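Germination-specific N-acetylmuramoyl-L-alanine amidase, Autolysin (Clostridioides difficile, PDB 7RAG) probably cleaves the bond between N-acetylmuramic acid and L-alanine in peptidoglycan as a zinc-dependent amidase, and is allosterically activated by the lipoprotein GerS during spore formation. Local coordinates at residues Ile19-Gly24 with Gly61-Thr66; Ile44-Thr49 with Leu65-Asp70; Gln122-Lys127 with Lys156-Ile161; Gln140-Arg145 with Ile201-Gln206. One frame throughout, in Å; residues are numbered along the deposited sequence.

Overall arrangement
From the N terminus, strand 18-23 leads through helix 41-58 to strand 62-65, and contact 1 closes this beta-alpha-beta loop. Contact 2 starts within that loop, on the helix, and finishes on residues that contact 1 also uses, L65 and T66, so it ties the helix, whose N45 lies near the zinc, to the end of strand 62-65 and the loop after it. Contact 3 closes a second unit, strand 122-126, helix 130-147 and strand 156-158, at the other edge of the sheet. Contact 4 crosses contact 3 in sequence: it leaves from the helix inside that loop and reaches helix 191-211. It touches contact 3 through T123 and Q140, and contact 1 through I19 and I205.

Contact 1 (Ile19-Gly24 with Gly61-Thr66)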
loop_
_atom_site.group_PDB
_atom_site.type_symbol
_atom_site.label_atom_id
_atom_site.label_comp_id
_atom_site.label_asym_id
_atom_site.label_seq_id
_atom_site.Cartn_x
_atom_site.Cartn_y
_atom_site.Cartn_z
ATOM N N ILE B 19 12.216 1.793 25.270
ATOM C CA ILE B 19 12.534 3.183 24.968
ATOM C C ILE B 19 12.493 3.994 26.254
ATOM O O ILE B 19 11.520 3.911 27.011
ATOM C CB ILE B 19 11.551 3.747 23.932
ATOM C CG1 ILE B 19 11.546 2.835 22.710
ATOM C CG2 ILE B 19 11.939 5.153 23.535
ATOM C CD1 ILE B 19 11.125 3.509 21.451
ATOM N N ILE B 20 13.538 4.778 26.504
ATOM C CA ILE B 20 13.558 5.683 27.647
ATOM C C ILE B 20 13.045 7.032 27.181
ATOM O O ILE B 20 13.611 7.621 26.250
ATOM C CB ILE B 20 14.962 5.829 28.257
ATOM C CG1 ILE B 20 15.508 4.479 28.702
ATOM C CG2 ILE B 20 14.898 6.739 29.466
ATOM C CD1 ILE B 20 17.063 4.412 28.663
ATOM N N LEU B 21 11.968 7.503 27.829
ATOM C CA LEU B 21 11.450 8.856 27.674
ATOM C C LEU B 21 11.725 9.668 28.936
ATOM O O LEU B 21 11.345 9.254 30.035
ATOM C CB LEU B 21 9.953 8.842 27.382
ATOM C CG LEU B 21 9.494 7.920 26.251
ATOM C CD1 LEU B 21 7.958 8.043 26.093
ATOM C CD2 LEU B 21 10.234 8.166 24.919
ATOM N N ASP B 22 12.361 10.830 28.762
ATOM C CA ASP B 22 12.820 11.709 29.834
ATOM C C ASP B 22 12.142 13.062 29.663
ATOM O O ASP B 22 12.497 13.828 28.760
ATOM C CB ASP B 22 14.352 11.842 29.797
ATOM C CG ASP B 22 14.896 12.952 30.727
ATOM O OD1 ASP B 22 14.662 12.876 31.967
ATOM O OD2 ASP B 22 15.597 13.887 30.227
ATOM N N ALA B 23 11.158 13.347 30.512
ATOM C CA ALA B 23 10.518 14.661 30.545
ATOM C C ALA B 23 11.446 15.596 31.295
ATOM O O ALA B 23 11.555 15.528 32.517
ATOM C CB ALA B 23 9.156 14.601 31.217
ATOM N N GLY B 24 12.157 16.445 30.563
ATOM C CA GLY B 24 13.142 17.271 31.225
ATOM C C GLY B 24 12.480 18.243 32.172
ATOM O O GLY B 24 11.647 19.048 31.741
ATOM N N GLY B 61 5.733 -1.277 22.212
ATOM C CA GLY B 61 7.006 -0.942 22.819
ATOM C C GLY B 61 6.856 -0.806 24.327
ATOM O O GLY B 61 5.762 -0.563 24.848
ATOM N N LEU B 62 7.952 -0.991 25.042
ATOM C CA LEU B 62 7.967 -0.797 26.484
ATOM C C LEU B 62 8.644 0.524 26.777
ATOM O O LEU B 62 9.715 0.792 26.230
ATOM C CB LEU B 62 8.717 -1.924 27.181
ATOM C CG LEU B 62 8.469 -1.969 28.673
ATOM C CD1 LEU B 62 7.016 -2.361 28.973
ATOM C CD2 LEU B 62 9.414 -2.948 29.305
ATOM N N VAL B 63 8.038 1.345 27.636
ATOM C CA VAL B 63 8.594 2.659 27.949
ATOM C C VAL B 63 9.148 2.650 29.369
ATOM O O VAL B 63 8.495 2.160 30.300
ATOM C CB VAL B 63 7.565 3.785 27.765
ATOM C CG1 VAL B 63 8.127 5.109 28.280
ATOM C CG2 VAL B 63 7.175 3.915 26.306
ATOM N N ILE B 64 10.381 3.141 29.507
ATOM C CA ILE B 64 11.013 3.494 30.773
ATOM C C ILE B 64 10.935 5.009 30.898
ATOM O O ILE B 64 11.461 5.735 30.043
ATOM C CB ILE B 64 12.485 3.041 30.833
ATOM C CG1 ILE B 64 12.649 1.528 30.637
ATOM C CG2 ILE B 64 13.125 3.503 32.139
ATOM C CD1 ILE B 64 12.045 0.675 31.716
ATOM N N LEU B 65 10.317 5.493 31.967
ATOM C CA LEU B 65 10.224 6.923 32.211
ATOM C C LEU B 65 11.260 7.329 33.249
ATOM O O LEU B 65 11.516 6.585 34.198
ATOM C CB LEU B 65 8.818 7.288 32.696
ATOM C CG LEU B 65 7.669 7.080 31.704
ATOM C CD1 LEU B 65 6.300 7.179 32.415
ATOM C CD2 LEU B 65 7.785 8.081 30.545
ATOM N N THR B 66 11.874 8.496 33.070
ATOM C CA THR B 66 12.608 9.049 34.206
ATOM C C THR B 66 11.649 9.659 35.221
ATOM O O THR B 66 11.886 9.580 36.429
ATOM C CB THR B 66 13.637 10.093 33.767
ATOM O OG1 THR B 66 12.984 11.114 33.005
ATOM C CG2 THR B 66 14.736 9.454 32.957
HETATM O O HOH W 1 10.266 11.086 32.231
#
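L62 offers its carbonyl oxygen to the backbone N of I19 (2.9 Å), the first bond between the neighbouring parallel strands 18-23 and 62-65. Together with the intervening helix 41-58 they form a beta-alpha-beta unit, a classic example of how a helical crossover lets two strands run the same way. V63 follows on the face that carries I19, L21 and L65. Its CG1, anti to the backbone N (chi1 172°), meets CD1 of L21 at 3.7 Å, the two side chains crossing at about a right angle. I64 then shows the parallel register plainly: it pairs with I20 but bonds to the residues flanking it, with I64 N reaching I19 O at 2.8 Å and I64 O taking the N-H of L21. Its CB lies against CG1 of I20 on the other face. L65 returns to the first face and brings CD2 to 3.9 Å from CB of L21, while its carbonyl oxygen is bonded to N36 of a neighbouring lipoprotein chain. T66 lies just past the end of the strand. T66 N still bonds to L21 O, and T66 OG1 donates to D22 OD1 over 2.6 Å, using the anti lone pair of that oxygen. The same D22 oxygen has a salt bridge to R93, and D22 OD2 bonds to S107, close to the zinc ligand H109. Beside T66, one water accepts from A23 N and donates to L21 O at 3.1 Å and to T66 OG1 at 2.8 Å.

Contact 2 (Ile44-Thr49 with Leu65-Asp70)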
loop_
_atom_site.group_PDB
_atom_site.type_symbol
_atom_site.label_atom_id
_atom_site.label_comp_id
_atom_site.label_asym_id
_atom_site.label_seq_id
_atom_site.Cartn_x
_atom_site.Cartn_y
_atom_site.Cartn_z
ATOM N N ILE B 44 4.767 21.052 30.338
ATOM C CA ILE B 44 4.658 20.744 28.915
ATOM C C ILE B 44 5.501 19.519 28.552
ATOM O O ILE B 44 5.054 18.639 27.801
ATOM C CB ILE B 44 5.036 21.985 28.089
ATOM C CG1 ILE B 44 3.977 23.074 28.307
ATOM C CG2 ILE B 44 5.194 21.637 26.610
ATOM C CD1 ILE B 44 4.110 24.260 27.395
ATOM N N ASN B 45 6.730 19.444 29.066
ATOM C CA ASN B 45 7.575 18.284 28.810
ATOM C C ASN B 45 6.892 17.009 29.280
ATOM O O ASN B 45 6.858 16.002 28.557
ATOM C CB ASN B 45 8.925 18.431 29.517
ATOM C CG ASN B 45 9.770 19.536 28.964
ATOM O OD1 ASN B 45 9.479 20.108 27.919
ATOM N ND2 ASN B 45 10.844 19.843 29.667
ATOM N N LEU B 46 6.352 17.039 30.507
ATOM C CA LEU B 46 5.669 15.872 31.046
ATOM C C LEU B 46 4.464 15.516 30.197
ATOM O O LEU B 46 4.215 14.334 29.932
ATOM C CB LEU B 46 5.248 16.127 32.491
ATOM C CG LEU B 46 4.473 15.023 33.230
ATOM C CD1 LEU B 46 5.361 13.785 33.424
ATOM C CD2 LEU B 46 3.927 15.525 34.577
ATOM N N ALA B 47 3.710 16.522 29.749
ATOM C CA ALA B 47 2.513 16.242 28.959
ATOM C C ALA B 47 2.873 15.550 27.645
ATOM O O ALA B 47 2.285 14.513 27.299
ATOM C CB ALA B 47 1.736 17.536 28.703
ATOM N N ILE B 48 3.836 16.115 26.900
ATOM C CA ILE B 48 4.239 15.515 25.630
ATOM C C ILE B 48 4.809 14.122 25.860
ATOM O O ILE B 48 4.471 13.172 25.147
ATOM C CB ILE B 48 5.246 16.413 24.883
ATOM C CG1 ILE B 48 4.605 17.748 24.523
ATOM C CG2 ILE B 48 5.727 15.726 23.624
ATOM C CD1 ILE B 48 5.594 18.835 24.309
ATOM N N THR B 49 5.662 13.977 26.869
ATOM C CA THR B 49 6.244 12.677 27.179
ATOM C C THR B 49 5.180 11.624 27.492
ATOM O O THR B 49 5.320 10.463 27.079
ATOM C CB THR B 49 7.205 12.824 28.356
ATOM O OG1 THR B 49 8.243 13.757 28.016
ATOM C CG2 THR B 49 7.796 11.487 28.716
ATOM N N LEU B 65 10.317 5.493 31.967
ATOM C CA LEU B 65 10.224 6.923 32.211
ATOM C C LEU B 65 11.260 7.329 33.249
ATOM O O LEU B 65 11.516 6.585 34.198
ATOM C CB LEU B 65 8.818 7.288 32.696
ATOM C CG LEU B 65 7.669 7.080 31.704
ATOM C CD1 LEU B 65 6.300 7.179 32.415
ATOM C CD2 LEU B 65 7.785 8.081 30.545
ATOM N N THR B 66 11.874 8.496 33.070
ATOM C CA THR B 66 12.608 9.049 34.206
ATOM C C THR B 66 11.649 9.659 35.221
ATOM O O THR B 66 11.886 9.580 36.429
ATOM C CB THR B 66 13.637 10.093 33.767
ATOM O OG1 THR B 66 12.984 11.114 33.005
ATOM C CG2 THR B 66 14.736 9.454 32.957
ATOM N N ARG B 67 10.570 10.274 34.754
ATOM C CA ARG B 67 9.576 10.814 35.660
ATOM C C ARG B 67 8.197 10.632 35.056
ATOM O O ARG B 67 7.998 10.762 33.848
ATOM C CB ARG B 67 9.822 12.293 35.989
ATOM C CG ARG B 67 9.886 13.179 34.775
ATOM C CD ARG B 67 10.178 14.607 35.158
ATOM N NE ARG B 67 8.940 15.351 35.274
ATOM C CZ ARG B 67 8.591 16.404 34.546
ATOM N NH1 ARG B 67 9.399 16.910 33.625
ATOM N NH2 ARG B 67 7.414 16.962 34.782
ATOM N N GLU B 68 7.257 10.314 35.918
ATOM C CA GLU B 68 5.886 10.054 35.562
ATOM C C GLU B 68 4.970 11.156 36.057
ATOM O O GLU B 68 3.798 11.204 35.675
ATOM C CB GLU B 68 5.487 8.698 36.168
ATOM C CG GLU B 68 4.095 8.242 35.957
ATOM C CD GLU B 68 3.846 6.935 36.665
ATOM O OE1 GLU B 68 3.791 6.913 37.934
ATOM O OE2 GLU B 68 3.712 5.929 35.936
ATOM N N ASP B 69 5.489 12.051 36.884
ATOM C CA ASP B 69 4.712 13.075 37.553
ATOM C C ASP B 69 5.623 14.275 37.768
ATOM O O ASP B 69 6.739 14.326 37.244
ATOM C CB ASP B 69 4.137 12.528 38.866
ATOM C CG ASP B 69 5.212 11.992 39.804
ATOM O OD1 ASP B 69 6.423 12.206 39.564
ATOM O OD2 ASP B 69 4.833 11.341 40.796
ATOM N N ASP B 70 5.163 15.231 38.574
ATOM C CA ASP B 70 5.923 16.455 38.797
ATOM C C ASP B 70 6.815 16.271 40.017
ATOM O O ASP B 70 6.534 16.748 41.114
ATOM C CB ASP B 70 5.003 17.650 38.955
ATOM C CG ASP B 70 5.773 18.945 38.984
ATOM O OD1 ASP B 70 6.939 18.926 38.515
ATOM O OD2 ASP B 70 5.230 19.967 39.483
#
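L46 presses against the guanidinium of R67, its CB 3.3 Å from R67 NH2 and its CD1 over one face of the group. The two branches of this leucine then spread over the loop backbone: CD1 lies 3.7 Å from the carbonyl carbon of E68, and CD2 rests on D69. Farther along the helix, T49 CG2 and L65 CD2 meet at 3.9 Å as their side chains slide past each other in opposite directions. What holds the arginine is a second layer of bonds to backbone oxygens. A bend at chi3 of R67 (-95°) places NE, and R67 NE donates to D69 O over 3.1 Å in an almost straight bond (173°) lying in the guanidinium plane, while NH1 bonds to A23 O and NH2 to K42 O. The cation thus joins the loop, strand 18-23 and the start of helix 41-58. On the helix, N45 O accepts from T49 N and, at 2.7 Å, from T49 OG1, the donors arriving from opposite faces of the carbonyl plane. D70 is tied by a salt bridge to K42, and E68 OE2 accepts from S38 N of a neighbouring lipoprotein chain. The side chain of N45 lies beside H25 and E41, two of the three protein ligands of the zinc ion, so the contact borders the metal site of an Amidase_3 enzyme.

Contact 3 (Gln122-Lys127 with Lys156-Ile161); sequences QTFYPK and KPRDDI
F124 and R158 form the close-packed side of this contact between parallel strands 122-126 and 156-158. R158 CG and CD lie along the CB-CD1 side of F124, with R158 CG 3.5 Å from F124 CD1. The arginine bends at chi2 (-70°), which sets R158 CD 3.7 Å from F124 CD1; NH1 ends over one face of the ring, offset toward its rim. R158 CZ stands 5.0 Å from the F124 ring centroid in a cation-pi contact. Because the planes are 78° apart, the guanidinium meets the ring by its edge. On the other face of the sheet Y125 lies alongside P157: P157 CA sits 3.9 Å from the Y125 ring centroid in a CH-pi contact, and Y125 OH reaches P157 CB at 3.6 Å. Helix 130-147, the crossover of this beta-alpha-beta unit, covers Y125 there. Backbone bonds range from a weak one between Y125 N and K156 O to a short one of 2.7 Å between K127 N and R158 O. T123 O serves two donors, K156 N and Q122 NE2, the latter shared with E154 O. The looser side is exposed: K156 turns its amine outward, and K127 NZ and D159 OD2 remain 5.3 Å apart, near but not paired. Crystal neighbours touch R158 and D160. These two form a salt bridge, R158 NH2 donating almost straight (177°) to the syn side of D160 OD2, and I161 CD1 lies 3.4 Å above one face of the R158 guanidinium. Carboxylate, isoleucine and F124 ring together probably limit how the guanidinium can turn, with D160 offsetting its charge.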
loop_
_atom_site.group_PDB
_atom_site.type_symbol
_atom_site.label_atom_id
_atom_site.label_comp_id
_atom_site.label_asym_id
_atom_site.label_seq_id
_atom_site.Cartn_x
_atom_site.Cartn_y
_atom_site.Cartn_z
ATOM N N GLN B 122 13.337 21.672 17.425
ATOM C CA GLN B 122 14.724 21.410 17.092
ATOM C C GLN B 122 15.170 20.116 17.756
ATOM O O GLN B 122 14.965 19.935 18.955
ATOM C CB GLN B 122 15.598 22.573 17.549
ATOM C CG GLN B 122 17.073 22.312 17.375
ATOM C CD GLN B 122 17.476 22.340 15.933
ATOM O OE1 GLN B 122 17.268 23.342 15.248
ATOM N NE2 GLN B 122 18.029 21.234 15.443
ATOM N N THR B 123 15.792 19.226 16.991
ATOM C CA THR B 123 16.343 17.990 17.534
ATOM C C THR B 123 17.867 18.066 17.620
ATOM O O THR B 123 18.526 18.739 16.829
ATOM C CB THR B 123 15.921 16.796 16.683
ATOM O OG1 THR B 123 14.585 17.011 16.231
ATOM C CG2 THR B 123 15.937 15.521 17.499
ATOM N N PHE B 124 18.418 17.390 18.615
ATOM C CA PHE B 124 19.851 17.316 18.824
ATOM C C PHE B 124 20.230 15.862 19.053
ATOM O O PHE B 124 19.417 15.047 19.507
ATOM C CB PHE B 124 20.318 18.146 20.030
ATOM C CG PHE B 124 19.814 19.561 20.053
ATOM C CD1 PHE B 124 20.570 20.590 19.526
ATOM C CD2 PHE B 124 18.608 19.870 20.647
ATOM C CE1 PHE B 124 20.116 21.900 19.574
ATOM C CE2 PHE B 124 18.151 21.169 20.687
ATOM C CZ PHE B 124 18.903 22.183 20.161
ATOM N N TYR B 125 21.488 15.563 18.771
ATOM C CA TYR B 125 22.086 14.251 18.946
ATOM C C TYR B 125 23.488 14.454 19.500
ATOM O O TYR B 125 24.111 15.492 19.242
ATOM C CB TYR B 125 22.150 13.481 17.617
ATOM C CG TYR B 125 23.100 14.101 16.599
ATOM C CD1 TYR B 125 24.412 13.644 16.477
ATOM C CD2 TYR B 125 22.682 15.141 15.768
ATOM C CE1 TYR B 125 25.273 14.200 15.572
ATOM C CE2 TYR B 125 23.535 15.709 14.855
ATOM C CZ TYR B 125 24.835 15.229 14.758
ATOM O OH TYR B 125 25.694 15.776 13.846
ATOM N N PRO B 126 24.013 13.487 20.250
ATOM C CA PRO B 126 25.361 13.650 20.807
ATOM C C PRO B 126 26.400 13.609 19.700
ATOM O O PRO B 126 26.363 12.731 18.837
ATOM C CB PRO B 126 25.494 12.450 21.748
ATOM C CG PRO B 126 24.622 11.406 21.126
ATOM C CD PRO B 126 23.473 12.142 20.508
ATOM N N LYS B 127 27.344 14.554 19.745
ATOM C CA LYS B 127 28.346 14.689 18.691
ATOM C C LYS B 127 28.949 13.333 18.327
ATOM O O LYS B 127 29.193 12.496 19.199
ATOM C CB LYS B 127 29.445 15.661 19.136
ATOM C CG LYS B 127 30.479 15.964 18.055
ATOM C CD LYS B 127 31.564 16.949 18.532
ATOM C CE LYS B 127 32.687 16.255 19.310
ATOM N NZ LYS B 127 34.048 16.577 18.755
ATOM N N LYS B 156 21.214 19.269 14.991
ATOM C CA LYS B 156 22.482 19.843 15.398
ATOM C C LYS B 156 23.157 18.918 16.396
ATOM O O LYS B 156 22.475 18.317 17.236
ATOM C CB LYS B 156 22.291 21.226 16.045
ATOM C CG LYS B 156 21.657 22.283 15.155
ATOM C CD LYS B 156 22.540 22.605 13.969
ATOM C CE LYS B 156 21.819 23.525 12.984
ATOM N NZ LYS B 156 22.200 23.266 11.553
ATOM N N PRO B 157 24.477 18.756 16.313
ATOM C CA PRO B 157 25.195 18.009 17.351
ATOM C C PRO B 157 25.349 18.818 18.629
ATOM O O PRO B 157 25.372 20.051 18.617
ATOM C CB PRO B 157 26.558 17.745 16.704
ATOM C CG PRO B 157 26.732 18.894 15.811
ATOM C CD PRO B 157 25.381 19.160 15.226
ATOM N N ARG B 158 25.462 18.102 19.743
ATOM C CA ARG B 158 25.772 18.695 21.036
ATOM C C ARG B 158 26.833 17.837 21.696
ATOM O O ARG B 158 26.967 16.649 21.403
ATOM C CB ARG B 158 24.535 18.796 21.942
ATOM C CG ARG B 158 23.400 19.655 21.378
ATOM C CD ARG B 158 23.766 21.140 21.363
ATOM N NE ARG B 158 23.880 21.708 22.708
ATOM C CZ ARG B 158 22.835 22.076 23.444
ATOM N NH1 ARG B 158 21.607 21.927 22.963
ATOM N NH2 ARG B 158 23.015 22.583 24.663
ATOM N N ASP B 159 27.609 18.459 22.567
ATOM C CA ASP B 159 28.569 17.715 23.367
ATOM C C ASP B 159 28.534 18.173 24.813
ATOM O O ASP B 159 29.442 17.823 25.580
ATOM C CB ASP B 159 29.974 17.879 22.811
ATOM C CG ASP B 159 30.352 19.330 22.658
ATOM O OD1 ASP B 159 29.464 20.190 22.894
ATOM O OD2 ASP B 159 31.523 19.616 22.312
ATOM N N ASP B 160 27.524 18.960 25.195
ATOM C CA ASP B 160 27.367 19.510 26.534
ATOM C C ASP B 160 26.098 19.033 27.236
ATOM O O ASP B 160 25.779 19.542 28.317
ATOM C CB ASP B 160 27.377 21.044 26.464
ATOM C CG ASP B 160 26.208 21.605 25.654
ATOM O OD1 ASP B 160 25.615 20.859 24.837
ATOM O OD2 ASP B 160 25.875 22.797 25.833
ATOM N N ILE B 161 25.349 18.104 26.645
ATOM C CA ILE B 161 24.199 17.499 27.307
ATOM C C ILE B 161 24.664 16.198 27.947
ATOM O O ILE B 161 24.860 15.196 27.255
ATOM C CB ILE B 161 23.043 17.228 26.340
ATOM C CG1 ILE B 161 22.732 18.438 25.449
ATOM C CG2 ILE B 161 21.843 16.789 27.137
ATOM C CD1 ILE B 161 21.967 19.538 26.126
#

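Contact 4 (Gln140-Arg145 with Ile201-Gln206); sequences QEELKR and IYIGIQ. With EDO (1,2-ethanediol), chain D.
L143 and I201 make the apolar part of the contact, CD2 of the leucine lying 4.2 Å from CG1 of the isoleucine, and both side chains also rest on I174 of strand 171-178. Nearby, the side chain of E142 lies against G204, its CG 3.4 Å from G204 N. With no side chain on the glycine, the axes of segments 140-145 and 201-206 come within 8.0 Å, running roughly antiparallel with their directions 141° apart. E142 CD then touches I203 CG2 at 3.5 Å. Helices 130-147 and 191-211 thus pack together in the layer on one face of the central sheet, where helix 41-58 adds L52 against I201, a worked case of helix packing in an alpha/beta fold. The ionic part begins within one helix: R145 NH2 forms a salt bridge with E142 OE1 at 2.6 Å, approaching nearly along the C-O bond with the oxygen close to the guanidinium plane, and the edge of that guanidinium lies against I203 CG2. R145 NH1 has a second salt bridge, to D85 of a neighbouring lipoprotein chain. As for hydroxyl bonds, Y202 OH is linked to S59 and, at 2.9 Å, to O2 of an ethanediol probably taken from the crystallisation liquor.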
loop_
_atom_site.group_PDB
_atom_site.type_symbol
_atom_site.label_atom_id
_atom_site.label_comp_id
_atom_site.label_asym_id
_atom_site.label_seq_id
_atom_site.Cartn_x
_atom_site.Cartn_y
_atom_site.Cartn_z
ATOM N N GLN B 140 13.303 14.886 13.163
ATOM C CA GLN B 140 13.216 16.257 12.662
ATOM C C GLN B 140 12.390 16.329 11.386
ATOM O O GLN B 140 11.581 17.251 11.214
ATOM C CB GLN B 140 14.611 16.832 12.426
ATOM C CG GLN B 140 14.615 18.326 12.184
ATOM C CD GLN B 140 14.134 19.121 13.376
ATOM O OE1 GLN B 140 14.573 18.892 14.501
ATOM N NE2 GLN B 140 13.226 20.061 13.139
ATOM N N GLU B 141 12.565 15.359 10.485
ATOM C CA GLU B 141 11.729 15.290 9.287
ATOM C C GLU B 141 10.247 15.162 9.644
ATOM O O GLU B 141 9.397 15.835 9.046
ATOM C CB GLU B 141 12.163 14.115 8.410
ATOM C CG GLU B 141 13.123 14.466 7.298
ATOM C CD GLU B 141 14.103 13.336 7.026
ATOM O OE1 GLU B 141 13.813 12.195 7.481
ATOM O OE2 GLU B 141 15.162 13.592 6.385
ATOM N N GLU B 142 9.910 14.300 10.616
ATOM C CA GLU B 142 8.501 14.192 11.003
ATOM C C GLU B 142 8.001 15.449 11.709
ATOM O O GLU B 142 6.841 15.832 11.541
ATOM C CB GLU B 142 8.268 12.974 11.881
ATOM C CG GLU B 142 8.571 11.693 11.182
ATOM C CD GLU B 142 7.942 11.626 9.820
ATOM O OE1 GLU B 142 6.702 11.715 9.739
ATOM O OE2 GLU B 142 8.694 11.497 8.823
ATOM N N LEU B 143 8.840 16.096 12.514
ATOM C CA LEU B 143 8.409 17.330 13.159
ATOM C C LEU B 143 8.075 18.377 12.112
ATOM O O LEU B 143 7.047 19.062 12.210
ATOM C CB LEU B 143 9.484 17.838 14.118
ATOM C CG LEU B 143 9.751 17.040 15.398
ATOM C CD1 LEU B 143 10.974 17.578 16.136
ATOM C CD2 LEU B 143 8.558 17.070 16.316
ATOM N N LYS B 144 8.906 18.470 11.068
ATOM C CA LYS B 144 8.607 19.354 9.944
ATOM C C LYS B 144 7.305 18.962 9.253
ATOM O O LYS B 144 6.409 19.794 9.085
ATOM C CB LYS B 144 9.760 19.333 8.938
ATOM C CG LYS B 144 9.634 20.359 7.821
ATOM C CD LYS B 144 10.609 20.088 6.673
ATOM C CE LYS B 144 10.312 20.983 5.462
ATOM N NZ LYS B 144 10.913 20.509 4.158
ATOM N N ARG B 145 7.177 17.696 8.842
ATOM C CA ARG B 145 6.055 17.326 7.977
ATOM C C ARG B 145 4.733 17.398 8.717
ATOM O O ARG B 145 3.729 17.840 8.154
ATOM C CB ARG B 145 6.241 15.923 7.404
ATOM C CG ARG B 145 5.065 15.447 6.556
ATOM C CD ARG B 145 5.186 13.962 6.183
ATOM N NE ARG B 145 5.221 13.084 7.354
ATOM C CZ ARG B 145 4.139 12.583 7.954
ATOM N NH1 ARG B 145 2.931 12.863 7.499
ATOM N NH2 ARG B 145 4.252 11.796 9.010
ATOM N N ILE B 201 7.002 12.696 16.843
ATOM C CA ILE B 201 8.159 12.001 17.407
ATOM C C ILE B 201 7.992 10.494 17.269
ATOM O O ILE B 201 8.945 9.766 16.936
ATOM C CB ILE B 201 8.389 12.396 18.874
ATOM C CG1 ILE B 201 8.417 13.923 19.025
ATOM C CG2 ILE B 201 9.696 11.750 19.358
ATOM C CD1 ILE B 201 8.677 14.416 20.446
ATOM N N TYR B 202 6.785 10.003 17.537
ATOM C CA TYR B 202 6.508 8.577 17.454
ATOM C C TYR B 202 6.720 8.068 16.037
ATOM O O TYR B 202 7.344 7.015 15.830
ATOM C CB TYR B 202 5.081 8.325 17.938
ATOM C CG TYR B 202 4.448 7.021 17.529
ATOM C CD1 TYR B 202 4.864 5.807 18.080
ATOM C CD2 TYR B 202 3.397 7.005 16.616
ATOM C CE1 TYR B 202 4.261 4.612 17.713
ATOM C CE2 TYR B 202 2.795 5.823 16.232
ATOM C CZ TYR B 202 3.228 4.631 16.787
ATOM O OH TYR B 202 2.613 3.468 16.404
ATOM N N ILE B 203 6.246 8.823 15.043
ATOM C CA ILE B 203 6.458 8.414 13.660
ATOM C C ILE B 203 7.942 8.448 13.320
ATOM O O ILE B 203 8.448 7.558 12.633
ATOM C CB ILE B 203 5.614 9.280 12.706
ATOM C CG1 ILE B 203 4.133 8.914 12.856
ATOM C CG2 ILE B 203 6.022 9.069 11.268
ATOM C CD1 ILE B 203 3.875 7.422 12.733
ATOM N N GLY B 204 8.672 9.458 13.799
ATOM C CA GLY B 204 10.097 9.500 13.514
ATOM C C GLY B 204 10.822 8.280 14.049
ATOM O O GLY B 204 11.603 7.642 13.338
ATOM N N ILE B 205 10.542 7.931 15.306
ATOM C CA ILE B 205 11.070 6.710 15.910
ATOM C C ILE B 205 10.726 5.504 15.046
ATOM O O ILE B 205 11.578 4.664 14.755
ATOM C CB ILE B 205 10.520 6.547 17.343
ATOM C CG1 ILE B 205 11.034 7.643 18.274
ATOM C CG2 ILE B 205 10.868 5.180 17.933
ATOM C CD1 ILE B 205 10.393 7.588 19.642
ATOM N N GLN B 206 9.468 5.400 14.628
ATOM C CA GLN B 206 9.037 4.216 13.883
ATOM C C GLN B 206 9.743 4.099 12.534
ATOM O O GLN B 206 10.114 2.997 12.121
ATOM C CB GLN B 206 7.523 4.234 13.700
ATOM C CG GLN B 206 6.748 4.044 15.007
ATOM C CD GLN B 206 6.731 2.604 15.487
ATOM O OE1 GLN B 206 7.761 1.939 15.538
ATOM N NE2 GLN B 206 5.540 2.104 15.826
HETATM C C1 EDO D . -1.768 3.503 18.491
HETATM O O1 EDO D . -1.763 2.469 17.482
HETATM C C2 EDO D . -0.628 4.446 18.194
HETATM O O2 EDO D . -0.141 4.070 16.886
#